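Local coordinates for putative methyltransferase protein (Bacteroides fragilis, PDB 5BP9) that binds S-adenosyl-L-homocysteine and probably acts as an S-adenosylmethionine-dependent methyltransferase, at residues 45-56 and 231-239; 222-230 and 241-250. All blocks are in the same frame, centred on the assembly; numbering follows the deposited sequence. Where two conformers were deposited one is given.

Contact 1: residues 45-56 and 231-239; sequences AEKDPMGAAIAD and MQYKDIQGD. With ETE (2-{2-[2-2-(methoxy-ethoxy)-ethoxy]-ethoxy}-ethanol), chain B.
Pro49 and Ala53, one turn apart on the helix that starts at Pro49, press against Met231 and Tyr233 of the strand, the two short axes approaching to 7.3 Å at 35°. This is the dense part. Pro49 CG sits 3.6 Å from Met231 CB, the two side chains nearly perpendicular, while its CD lies against the backbone of Gly238. Ala53 covers the Tyr233 ring: its CA is 3.7 Å from the ring centroid and only 7° off the normal, a CH-pi contact, and Lys234 CG lies over the opposite face, toward the rim. Ala52 CB faces Ile236 CD1, though how tightly is doubtful because Ile236 was modelled in two conformers. With CG anti to the backbone N (chi1 -179°), Tyr233 runs along the helix and delivers its hydroxyl to Asp56.

There Asp56 OD2 accepts twice, from Tyr233 OH at 2.6 Å on its anti lone pair and from Lys234 NZ at 2.8 Å on its syn lone pair, the latter a salt bridge; Arg60 pairs with OD1. The loose side lies around Lys47, where waters bridge Glu46 O to Gln237 N and Lys47 O to Asp239 N. Another water separates Lys47 NZ from Asp239 OD1, 4.7 Å apart.

Asp48 N-caps the helix, its OD1 accepting from Gly51 N, while OD2 is held by Ser132. Toward the pocket, Met50 CE meets Met231 SE at 3.9 Å, and both selenomethionines touch the bound glycol ether; Met50 also touches S-adenosyl-L-homocysteine. The contact thus places an N-terminal helix against a beta hairpin with a type II' turn at Tyr233-Ile236, beside the ligand pocket of a probable methyltransferase.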
loop_
_atom_site.group_PDB
_atom_site.type_symbol
_atom_site.label_atom_id
_atom_site.label_comp_id
_atom_site.label_asym_id
_atom_site.label_seq_id
_atom_site.Cartn_x
_atom_site.Cartn_y
_atom_site.Cartn_z
ATOM N N ALA A 45 -14.150 -13.132 1.967
ATOM C CA ALA A 45 -13.413 -13.663 3.120
ATOM C C ALA A 45 -12.815 -15.044 2.844
ATOM O O ALA A 45 -11.727 -15.358 3.329
ATOM C CB ALA A 45 -14.311 -13.709 4.346
ATOM N N GLU A 46 -13.510 -15.840 2.042
ATOM C CA GLU A 46 -13.046 -17.171 1.664
ATOM C C GLU A 46 -11.829 -17.164 0.732
ATOM O O GLU A 46 -11.198 -18.203 0.553
ATOM C CB GLU A 46 -14.194 -17.991 1.031
ATOM C CG GLU A 46 -14.811 -17.407 -0.246
ATOM C CD GLU A 46 -16.079 -16.573 -0.034
ATOM O OE1 GLU A 46 -16.913 -16.547 -0.980
ATOM O OE2 GLU A 46 -16.229 -15.922 1.042
ATOM N N LYS A 47 -11.515 -15.996 0.145
ATOM C CA LYS A 47 -10.348 -15.826 -0.730
ATOM C C LYS A 47 -9.505 -14.636 -0.226
ATOM O O LYS A 47 -8.951 -13.862 -1.022
ATOM C CB LYS A 47 -10.761 -15.648 -2.203
ATOM C CG LYS A 47 -11.515 -16.831 -2.785
ATOM C CD LYS A 47 -11.992 -16.547 -4.202
ATOM C CE LYS A 47 -12.781 -17.731 -4.741
ATOM N NZ LYS A 47 -13.515 -17.440 -6.000
ATOM N N ASP A 48 -9.375 -14.528 1.100
ATOM C CA ASP A 48 -8.659 -13.418 1.746
ATOM C C ASP A 48 -7.544 -13.981 2.629
ATOM O O ASP A 48 -7.646 -13.999 3.877
ATOM C CB ASP A 48 -9.628 -12.564 2.567
ATOM C CG ASP A 48 -8.947 -11.410 3.279
ATOM O OD1 ASP A 48 -7.755 -11.081 2.958
ATOM O OD2 ASP A 48 -9.606 -10.862 4.186
ATOM N N PRO A 49 -6.463 -14.446 1.996
ATOM C CA PRO A 49 -5.404 -15.102 2.798
ATOM C C PRO A 49 -4.680 -14.180 3.786
ATOM O O PRO A 49 -4.404 -14.606 4.905
ATOM C CB PRO A 49 -4.430 -15.616 1.728
ATOM C CG PRO A 49 -4.708 -14.727 0.532
ATOM C CD PRO A 49 -6.174 -14.497 0.548
HETATM N N MSE A 50 -4.368 -12.935 3.367
HETATM C CA MSE A 50 -3.664 -12.029 4.287
HETATM C C MSE A 50 -4.564 -11.644 5.453
HETATM O O MSE A 50 -4.113 -11.635 6.618
HETATM C CB MSE A 50 -3.103 -10.822 3.560
HETATM C CG MSE A 50 -2.361 -9.869 4.483
HETATM SE SE MSE A 50 -1.587 -8.342 3.521
HETATM C CE MSE A 50 0.176 -9.086 3.154
ATOM N N GLY A 51 -5.825 -11.325 5.178
ATOM C CA GLY A 51 -6.785 -11.056 6.249
ATOM C C GLY A 51 -6.933 -12.228 7.200
ATOM O O GLY A 51 -7.002 -12.065 8.424
ATOM N N ALA A 52 -6.989 -13.439 6.650
ATOM C CA ALA A 52 -7.131 -14.625 7.499
ATOM C C ALA A 52 -5.918 -14.799 8.418
ATOM O O ALA A 52 -6.073 -15.199 9.575
ATOM C CB ALA A 52 -7.318 -15.838 6.624
ATOM N N ALA A 53 -4.714 -14.528 7.902
ATOM C CA ALA A 53 -3.491 -14.590 8.716
ATOM C C ALA A 53 -3.510 -13.595 9.864
ATOM O O ALA A 53 -3.218 -13.946 11.034
ATOM C CB ALA A 53 -2.275 -14.349 7.865
ATOM N N ILE A 54 -3.887 -12.365 9.520
ATOM C CA ILE A 54 -4.014 -11.258 10.468
ATOM C C ILE A 54 -5.049 -11.605 11.535
ATOM O O ILE A 54 -4.795 -11.374 12.734
ATOM C CB ILE A 54 -4.366 -9.925 9.713
ATOM C CG1 ILE A 54 -3.121 -9.426 8.970
ATOM C CG2 ILE A 54 -4.908 -8.826 10.651
ATOM C CD1 ILE A 54 -3.383 -8.336 7.940
ATOM N N ALA A 55 -6.198 -12.137 11.121
ATOM C CA ALA A 55 -7.262 -12.510 12.071
ATOM C C ALA A 55 -6.847 -13.646 13.000
ATOM O O ALA A 55 -7.089 -13.576 14.219
ATOM C CB ALA A 55 -8.544 -12.835 11.322
ATOM N N ASP A 56 -6.160 -14.655 12.476
ATOM C CA ASP A 56 -5.635 -15.714 13.346
ATOM C C ASP A 56 -4.715 -15.154 14.419
ATOM O O ASP A 56 -4.843 -15.495 15.609
ATOM C CB ASP A 56 -4.876 -16.759 12.538
ATOM C CG ASP A 56 -5.644 -18.002 12.311
ATOM O OD1 ASP A 56 -6.849 -18.083 12.664
ATOM O OD2 ASP A 56 -5.010 -18.918 11.745
HETATM N N MSE A 231 -1.357 -15.132 -2.890
HETATM C CA MSE A 231 -1.073 -15.548 -1.507
HETATM C C MSE A 231 -1.934 -16.699 -1.100
HETATM O O MSE A 231 -3.046 -16.924 -1.639
HETATM C CB MSE A 231 -1.266 -14.363 -0.563
HETATM C CG MSE A 231 -0.196 -13.300 -0.821
HETATM SE SE MSE A 231 -0.422 -11.784 0.424
HETATM C CE MSE A 231 -2.148 -11.092 -0.208
ATOM N N GLN A 232 -1.383 -17.491 -0.182
ATOM C CA GLN A 232 -2.085 -18.634 0.400
ATOM C C GLN A 232 -1.858 -18.636 1.913
ATOM O O GLN A 232 -0.752 -18.406 2.352
ATOM C CB GLN A 232 -1.599 -19.951 -0.211
ATOM C CG GLN A 232 -2.216 -21.184 0.448
ATOM C CD GLN A 232 -1.617 -22.476 -0.015
ATOM O OE1 GLN A 232 -0.760 -22.509 -0.883
ATOM N NE2 GLN A 232 -2.059 -23.562 0.593
ATOM N N TYR A 233 -2.916 -18.904 2.678
ATOM C CA TYR A 233 -2.820 -19.048 4.136
ATOM C C TYR A 233 -3.651 -20.246 4.520
ATOM O O TYR A 233 -4.856 -20.246 4.286
ATOM C CB TYR A 233 -3.331 -17.798 4.867
ATOM C CG TYR A 233 -3.202 -17.937 6.369
ATOM C CD1 TYR A 233 -1.952 -17.928 6.971
ATOM C CD2 TYR A 233 -4.319 -18.161 7.172
ATOM C CE1 TYR A 233 -1.818 -18.109 8.357
ATOM C CE2 TYR A 233 -4.193 -18.359 8.551
ATOM C CZ TYR A 233 -2.936 -18.310 9.138
ATOM O OH TYR A 233 -2.732 -18.514 10.487
ATOM N N LYS A 234 -3.004 -21.287 5.080
ATOM C CA LYS A 234 -3.689 -22.553 5.366
ATOM C C LYS A 234 -4.322 -23.019 4.042
ATOM O O LYS A 234 -3.585 -23.151 3.068
ATOM C CB LYS A 234 -4.654 -22.397 6.554
ATOM C CG LYS A 234 -3.926 -22.012 7.836
ATOM C CD LYS A 234 -4.865 -22.006 9.014
ATOM C CE LYS A 234 -4.152 -21.759 10.326
ATOM N NZ LYS A 234 -5.108 -21.672 11.466
ATOM N N ASP A 235 -5.645 -23.204 3.987
ATOM C CA ASP A 235 -6.358 -23.610 2.778
ATOM C C ASP A 235 -7.148 -22.453 2.153
ATOM O O ASP A 235 -8.113 -22.668 1.401
ATOM C CB ASP A 235 -7.265 -24.813 3.064
ATOM C CG ASP A 235 -8.368 -24.519 4.076
ATOM O OD1 ASP A 235 -8.316 -23.480 4.762
ATOM O OD2 ASP A 235 -9.283 -25.363 4.197
ATOM N N ILE A 236 -6.745 -21.231 2.487
ATOM C CA ILE A 236 -7.335 -20.042 1.872
ATOM C C ILE A 236 -6.427 -19.554 0.747
ATOM O O ILE A 236 -5.282 -19.169 0.967
ATOM C CB ILE A 236 -7.545 -18.920 2.899
ATOM C CG1 ILE A 236 -8.464 -19.431 4.016
ATOM C CG2 ILE A 236 -8.149 -17.682 2.250
ATOM C CD1 ILE A 236 -8.469 -18.552 5.215
ATOM N N GLN A 237 -6.972 -19.622 -0.468
ATOM C CA GLN A 237 -6.273 -19.203 -1.684
ATOM C C GLN A 237 -6.778 -17.836 -2.165
ATOM O O GLN A 237 -7.958 -17.649 -2.425
ATOM C CB GLN A 237 -6.444 -20.264 -2.783
ATOM C CG GLN A 237 -5.636 -20.017 -4.057
ATOM C CD GLN A 237 -4.141 -20.270 -3.901
ATOM O OE1 GLN A 237 -3.715 -21.010 -3.013
ATOM N NE2 GLN A 237 -3.333 -19.642 -4.783
ATOM N N GLY A 238 -5.859 -16.877 -2.266
ATOM C CA GLY A 238 -6.193 -15.582 -2.845
ATOM C C GLY A 238 -6.047 -15.613 -4.339
ATOM O O GLY A 238 -5.239 -16.360 -4.880
ATOM N N ASP A 239 -6.818 -14.771 -5.001
ATOM C CA ASP A 239 -6.692 -14.590 -6.429
ATOM C C ASP A 239 -5.368 -13.902 -6.746
ATOM O O ASP A 239 -4.891 -13.073 -5.939
ATOM C CB ASP A 239 -7.826 -13.731 -6.974
ATOM C CG ASP A 239 -9.166 -14.425 -6.993
ATOM O OD1 ASP A 239 -9.244 -15.650 -6.868
ATOM O OD2 ASP A 239 -10.152 -13.691 -7.158
HETATM O OH2 ETE B . -5.602 -7.617 -4.201
HETATM C C12 ETE B . -4.951 -8.184 -3.068
HETATM C C22 ETE B . -3.692 -7.365 -2.864
HETATM O OH3 ETE B . -3.010 -7.769 -1.684
HETATM C C13 ETE B . -0.856 -7.795 -0.601
HETATM C C23 ETE B . -1.797 -7.034 -1.522
HETATM O OH4 ETE B . 0.372 -7.081 -0.453
HETATM C C14 ETE B . 2.195 -8.111 -1.622
HETATM C C24 ETE B . 1.528 -7.903 -0.270
HETATM O OH5 ETE B . 3.158 -9.160 -1.540
HETATM C C15 ETE B . 5.561 -9.498 -1.498
HETATM C C25 ETE B . 4.371 -8.776 -0.878
HETATM O OH6 ETE B . 6.521 -9.802 -0.480
HETATM C C26 ETE B . 7.317 -10.953 -0.760
HETATM O O HOH W 1 -9.802 -20.212 -0.938
HETATM O O HOH W 2 -8.632 -12.968 -3.559
HETATM O O HOH W 3 -11.958 -16.089 -7.478
HETATM O O HOH W 4 -7.707 -19.929 10.667
#

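Contact 2: residues 222-230 and 241-250; sequences DYYGEIDFR and FDWLYIDFQT. With ETE (2-{2-[2-2-(methoxy-ethoxy)-ethoxy]-ethoxy}-ethanol), chain B.
Backbone hydrogen bonds pair Phe229 with Phe241 and Ile227 with Trp243 as antiparallel hydrogen-bonded pairs; Asp228-Asp242 and Glu226-Leu244 are the non-hydrogen-bonded pairs between and beyond them. Around Phe229 the two bonds are similar, 3.0 Å from its N to Phe241 O and 2.9 Å from Phe241 N to its O. At Ile227 they differ: Trp243 N reaches Ile227 O at 2.8 Å, whereas Ile227 N stands 3.3 Å from Trp243 O and above that carbonyl's plane. Tyr245 N to Gly225 O extends the pairing past the strand end.

Aromatic and apolar contacts occupy the face bearing Phe229, Phe241 and Trp243. Phe241 CG is set between its backbone N and carbonyl carbon (chi1 58°), which turns the ring back under its partner strand; Phe229 CB lies over one face as a CH-pi contact, 4.0 Å from the centroid, and the glycol ether covers the other. Trp243 CB approaches the edge of the Phe229 ring at CD2, and the two ring planes stand oblique at 65°. The ether chain also runs over a face of Phe229 and of the indole.

Side-chain hydrogen bonds gather at Asp247. Its OD1 takes Tyr223 OH at 2.6 Å on the anti side and Thr250 OG1 on the syn side, while OD2 caps the helix by accepting from Thr250 N. Outside these segments, Tyr224 OH bonds to Asp203, and Asp228 to Ser71 and Gln72.

The chemistry therefore divides along the hairpin: a twice-gripped carboxylate oxygen fixes Tyr223 beside the helix start, and three aromatic side chains offer faces to a flexible ether, an apolar lining consistent with a substrate-side pocket next to S-adenosyl-L-homocysteine, which Trp243 touches.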
loop_
_atom_site.group_PDB
_atom_site.type_symbol
_atom_site.label_atom_id
_atom_site.label_comp_id
_atom_site.label_asym_id
_atom_site.label_seq_id
_atom_site.Cartn_x
_atom_site.Cartn_y
_atom_site.Cartn_z
ATOM N N ASP A 222 6.926 -5.134 -21.193
ATOM C CA ASP A 222 6.399 -4.614 -19.929
ATOM C C ASP A 222 7.519 -4.097 -18.997
ATOM O O ASP A 222 8.638 -4.622 -18.999
ATOM C CB ASP A 222 5.562 -5.704 -19.220
ATOM N N TYR A 223 7.178 -3.107 -18.187
ATOM C CA TYR A 223 8.083 -2.488 -17.232
ATOM C C TYR A 223 8.450 -3.523 -16.165
ATOM O O TYR A 223 7.575 -4.258 -15.678
ATOM C CB TYR A 223 7.420 -1.260 -16.603
ATOM C CG TYR A 223 8.174 -0.654 -15.454
ATOM C CD1 TYR A 223 9.440 -0.095 -15.637
ATOM C CD2 TYR A 223 7.638 -0.619 -14.178
ATOM C CE1 TYR A 223 10.142 0.474 -14.585
ATOM C CE2 TYR A 223 8.332 -0.061 -13.126
ATOM C CZ TYR A 223 9.593 0.491 -13.333
ATOM O OH TYR A 223 10.312 1.036 -12.286
ATOM N N TYR A 224 9.733 -3.589 -15.807
ATOM C CA TYR A 224 10.219 -4.639 -14.920
ATOM C C TYR A 224 9.575 -4.624 -13.513
ATOM O O TYR A 224 9.509 -5.657 -12.864
ATOM C CB TYR A 224 11.749 -4.629 -14.790
ATOM C CG TYR A 224 12.328 -3.320 -14.296
ATOM C CD1 TYR A 224 12.322 -2.974 -12.952
ATOM C CD2 TYR A 224 12.885 -2.416 -15.196
ATOM C CE1 TYR A 224 12.846 -1.754 -12.523
ATOM C CE2 TYR A 224 13.417 -1.229 -14.776
ATOM C CZ TYR A 224 13.384 -0.888 -13.439
ATOM O OH TYR A 224 13.930 0.322 -13.066
ATOM N N GLY A 225 9.103 -3.463 -13.066
ATOM C CA GLY A 225 8.438 -3.340 -11.767
ATOM C C GLY A 225 6.994 -3.832 -11.744
ATOM O O GLY A 225 6.379 -3.856 -10.670
ATOM N N GLU A 226 6.449 -4.224 -12.900
ATOM C CA GLU A 226 5.088 -4.799 -12.973
ATOM C C GLU A 226 5.163 -6.299 -12.635
ATOM O O GLU A 226 5.399 -7.147 -13.522
ATOM C CB GLU A 226 4.459 -4.550 -14.352
ATOM C CG GLU A 226 4.134 -3.073 -14.591
ATOM C CD GLU A 226 3.542 -2.776 -15.937
ATOM O OE1 GLU A 226 3.699 -3.588 -16.875
ATOM O OE2 GLU A 226 2.940 -1.707 -16.077
ATOM N N ILE A 227 5.001 -6.587 -11.345
ATOM C CA ILE A 227 5.108 -7.934 -10.758
ATOM C C ILE A 227 3.682 -8.446 -10.540
ATOM O O ILE A 227 2.742 -7.678 -10.410
ATOM C CB ILE A 227 5.853 -7.855 -9.375
ATOM C CG1 ILE A 227 7.240 -7.237 -9.541
ATOM C CG2 ILE A 227 6.005 -9.214 -8.687
ATOM C CD1 ILE A 227 8.070 -7.893 -10.608
ATOM N N ASP A 228 3.527 -9.755 -10.482
ATOM C CA ASP A 228 2.309 -10.353 -9.977
ATOM C C ASP A 228 2.599 -11.278 -8.825
ATOM O O ASP A 228 3.668 -11.896 -8.735
ATOM C CB ASP A 228 1.549 -11.088 -11.058
ATOM C CG ASP A 228 2.344 -12.212 -11.654
ATOM O OD1 ASP A 228 2.374 -13.331 -11.083
ATOM O OD2 ASP A 228 2.981 -11.943 -12.685
ATOM N N PHE A 229 1.623 -11.343 -7.942
ATOM C CA PHE A 229 1.680 -12.181 -6.755
ATOM C C PHE A 229 0.353 -12.916 -6.548
ATOM O O PHE A 229 -0.666 -12.559 -7.102
ATOM C CB PHE A 229 1.964 -11.330 -5.518
ATOM C CG PHE A 229 3.350 -10.753 -5.457
ATOM C CD1 PHE A 229 4.450 -11.581 -5.287
ATOM C CD2 PHE A 229 3.551 -9.396 -5.458
ATOM C CE1 PHE A 229 5.716 -11.075 -5.158
ATOM C CE2 PHE A 229 4.821 -8.877 -5.336
ATOM C CZ PHE A 229 5.905 -9.710 -5.192
ATOM N N ARG A 230 0.392 -13.927 -5.682
ATOM C CA ARG A 230 -0.800 -14.600 -5.188
ATOM C C ARG A 230 -0.427 -15.173 -3.829
ATOM O O ARG A 230 0.684 -15.630 -3.647
ATOM C CB ARG A 230 -1.321 -15.685 -6.162
ATOM C CG ARG A 230 -0.387 -16.817 -6.407
ATOM C CD ARG A 230 -0.898 -17.725 -7.512
ATOM N NE ARG A 230 0.041 -18.814 -7.779
ATOM C CZ ARG A 230 1.139 -18.735 -8.543
ATOM N NH1 ARG A 230 1.512 -17.585 -9.149
ATOM N NH2 ARG A 230 1.887 -19.832 -8.702
ATOM N N PHE A 241 -2.875 -11.145 -8.239
ATOM C CA PHE A 241 -3.001 -9.707 -8.383
ATOM C C PHE A 241 -1.732 -9.081 -8.919
ATOM O O PHE A 241 -0.636 -9.584 -8.686
ATOM C CB PHE A 241 -3.399 -9.022 -7.062
ATOM C CG PHE A 241 -2.445 -9.268 -5.923
ATOM C CD1 PHE A 241 -2.575 -10.403 -5.123
ATOM C CD2 PHE A 241 -1.408 -8.370 -5.631
ATOM C CE1 PHE A 241 -1.712 -10.634 -4.060
ATOM C CE2 PHE A 241 -0.553 -8.579 -4.556
ATOM C CZ PHE A 241 -0.683 -9.725 -3.773
ATOM N N ASP A 242 -1.906 -7.945 -9.607
ATOM C CA ASP A 242 -0.788 -7.138 -10.061
ATOM C C ASP A 242 -0.286 -6.246 -8.913
ATOM O O ASP A 242 -1.081 -5.676 -8.167
ATOM C CB ASP A 242 -1.231 -6.254 -11.243
ATOM C CG ASP A 242 -1.625 -7.064 -12.476
ATOM O OD1 ASP A 242 -1.142 -8.209 -12.682
ATOM O OD2 ASP A 242 -2.409 -6.538 -13.268
ATOM N N TRP A 243 1.039 -6.123 -8.781
ATOM C CA TRP A 243 1.640 -5.349 -7.697
ATOM C C TRP A 243 2.782 -4.545 -8.313
ATOM O O TRP A 243 3.786 -5.098 -8.705
ATOM C CB TRP A 243 2.108 -6.253 -6.540
ATOM C CG TRP A 243 2.238 -5.582 -5.198
ATOM C CD1 TRP A 243 3.365 -5.483 -4.417
ATOM C CD2 TRP A 243 1.176 -4.996 -4.443
ATOM N NE1 TRP A 243 3.064 -4.838 -3.244
ATOM C CE2 TRP A 243 1.733 -4.525 -3.229
ATOM C CE3 TRP A 243 -0.183 -4.828 -4.670
ATOM C CZ2 TRP A 243 0.960 -3.890 -2.249
ATOM C CZ3 TRP A 243 -0.949 -4.186 -3.719
ATOM C CH2 TRP A 243 -0.376 -3.715 -2.517
ATOM N N LEU A 244 2.598 -3.231 -8.397
ATOM C CA LEU A 244 3.572 -2.360 -9.039
ATOM C C LEU A 244 4.651 -1.892 -8.078
ATOM O O LEU A 244 4.363 -1.317 -7.011
ATOM C CB LEU A 244 2.870 -1.127 -9.595
ATOM C CG LEU A 244 3.747 -0.069 -10.295
ATOM C CD1 LEU A 244 4.360 -0.589 -11.587
ATOM C CD2 LEU A 244 2.915 1.182 -10.548
ATOM N N TYR A 245 5.901 -2.126 -8.463
ATOM C CA TYR A 245 7.061 -1.422 -7.897
ATOM C C TYR A 245 7.496 -0.404 -8.934
ATOM O O TYR A 245 7.424 -0.678 -10.118
ATOM C CB TYR A 245 8.216 -2.396 -7.606
ATOM C CG TYR A 245 7.888 -3.426 -6.562
ATOM C CD1 TYR A 245 7.111 -4.535 -6.885
ATOM C CD2 TYR A 245 8.339 -3.296 -5.269
ATOM C CE1 TYR A 245 6.772 -5.475 -5.931
ATOM C CE2 TYR A 245 8.013 -4.240 -4.300
ATOM C CZ TYR A 245 7.227 -5.329 -4.635
ATOM O OH TYR A 245 6.886 -6.275 -3.676
ATOM N N ILE A 246 7.900 0.780 -8.500
ATOM C CA ILE A 246 8.206 1.832 -9.457
ATOM C C ILE A 246 9.405 2.629 -8.956
ATOM O O ILE A 246 9.468 3.050 -7.786
ATOM C CB ILE A 246 6.962 2.710 -9.733
ATOM C CG1 ILE A 246 7.205 3.681 -10.893
ATOM C CG2 ILE A 246 6.514 3.461 -8.475
ATOM C CD1 ILE A 246 5.950 4.364 -11.378
ATOM N N ASP A 247 10.381 2.800 -9.840
ATOM C CA ASP A 247 11.542 3.663 -9.525
ATOM C C ASP A 247 11.150 5.132 -9.542
ATOM O O ASP A 247 10.153 5.507 -10.189
ATOM C CB ASP A 247 12.693 3.372 -10.510
ATOM C CG ASP A 247 12.411 3.876 -11.889
ATOM O OD1 ASP A 247 11.817 3.144 -12.680
ATOM O OD2 ASP A 247 12.723 5.050 -12.174
ATOM N N PHE A 248 11.930 5.967 -8.843
ATOM C CA PHE A 248 11.539 7.372 -8.684
ATOM C C PHE A 248 11.425 8.127 -10.023
ATOM O O PHE A 248 10.503 8.942 -10.200
ATOM C CB PHE A 248 12.489 8.147 -7.744
ATOM C CG PHE A 248 12.091 9.597 -7.592
ATOM C CD1 PHE A 248 11.037 9.949 -6.759
ATOM C CD2 PHE A 248 12.679 10.586 -8.363
ATOM C CE1 PHE A 248 10.631 11.262 -6.645
ATOM C CE2 PHE A 248 12.269 11.896 -8.264
ATOM C CZ PHE A 248 11.246 12.237 -7.411
ATOM N N GLN A 249 12.336 7.880 -10.968
ATOM C CA GLN A 249 12.276 8.626 -12.228
ATOM C C GLN A 249 11.022 8.263 -13.014
ATOM O O GLN A 249 10.372 9.132 -13.625
ATOM C CB GLN A 249 13.515 8.445 -13.107
ATOM C CG GLN A 249 14.767 9.069 -12.524
ATOM C CD GLN A 249 15.280 8.298 -11.322
ATOM O OE1 GLN A 249 15.390 7.075 -11.373
ATOM N NE2 GLN A 249 15.545 8.990 -10.226
ATOM N N THR A 250 10.672 6.967 -13.001
ATOM C CA THR A 250 9.452 6.547 -13.682
ATOM C C THR A 250 8.222 7.184 -12.996
ATOM O O THR A 250 7.309 7.669 -13.663
ATOM C CB THR A 250 9.359 5.006 -13.779
ATOM O OG1 THR A 250 10.502 4.521 -14.489
ATOM C CG2 THR A 250 8.083 4.555 -14.534
HETATM O OH2 ETE B . -5.602 -7.617 -4.201
HETATM C C12 ETE B . -4.951 -8.184 -3.068
HETATM C C22 ETE B . -3.692 -7.365 -2.864
HETATM O OH3 ETE B . -3.010 -7.769 -1.684
HETATM C C13 ETE B . -0.856 -7.795 -0.601
HETATM C C23 ETE B . -1.797 -7.034 -1.522
HETATM O OH4 ETE B . 0.372 -7.081 -0.453
HETATM C C14 ETE B . 2.195 -8.111 -1.622
HETATM C C24 ETE B . 1.528 -7.903 -0.270
HETATM O OH5 ETE B . 3.158 -9.160 -1.540
HETATM C C15 ETE B . 5.561 -9.498 -1.498
HETATM C C25 ETE B . 4.371 -8.776 -0.878
HETATM O OH6 ETE B . 6.521 -9.802 -0.480
HETATM C C26 ETE B . 7.317 -10.953 -0.760
#

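In the fold
From the N terminus the chain first enters helix 49-60, then passes through strands 66-69 and 76-78 and most of the seven-stranded mixed sheet before strand 226-233 returns to it; contact 1 closes this loop of 174 intervening residues. Contact 2 closes a much shorter one, with ten residues between its segments, inside the hairpin of strands 226-233 and 236-244. The two cross, because 231-239 lies between the segments of contact 2 while 45-56 precedes both. Their centres are 23 Å apart, yet they meet where Met231 CE packs 3.9 Å from Phe241 CE1, and both touch the glycol ether. Together they tie the N-terminal helix, the four-stranded antiparallel sheet and helix 248-257.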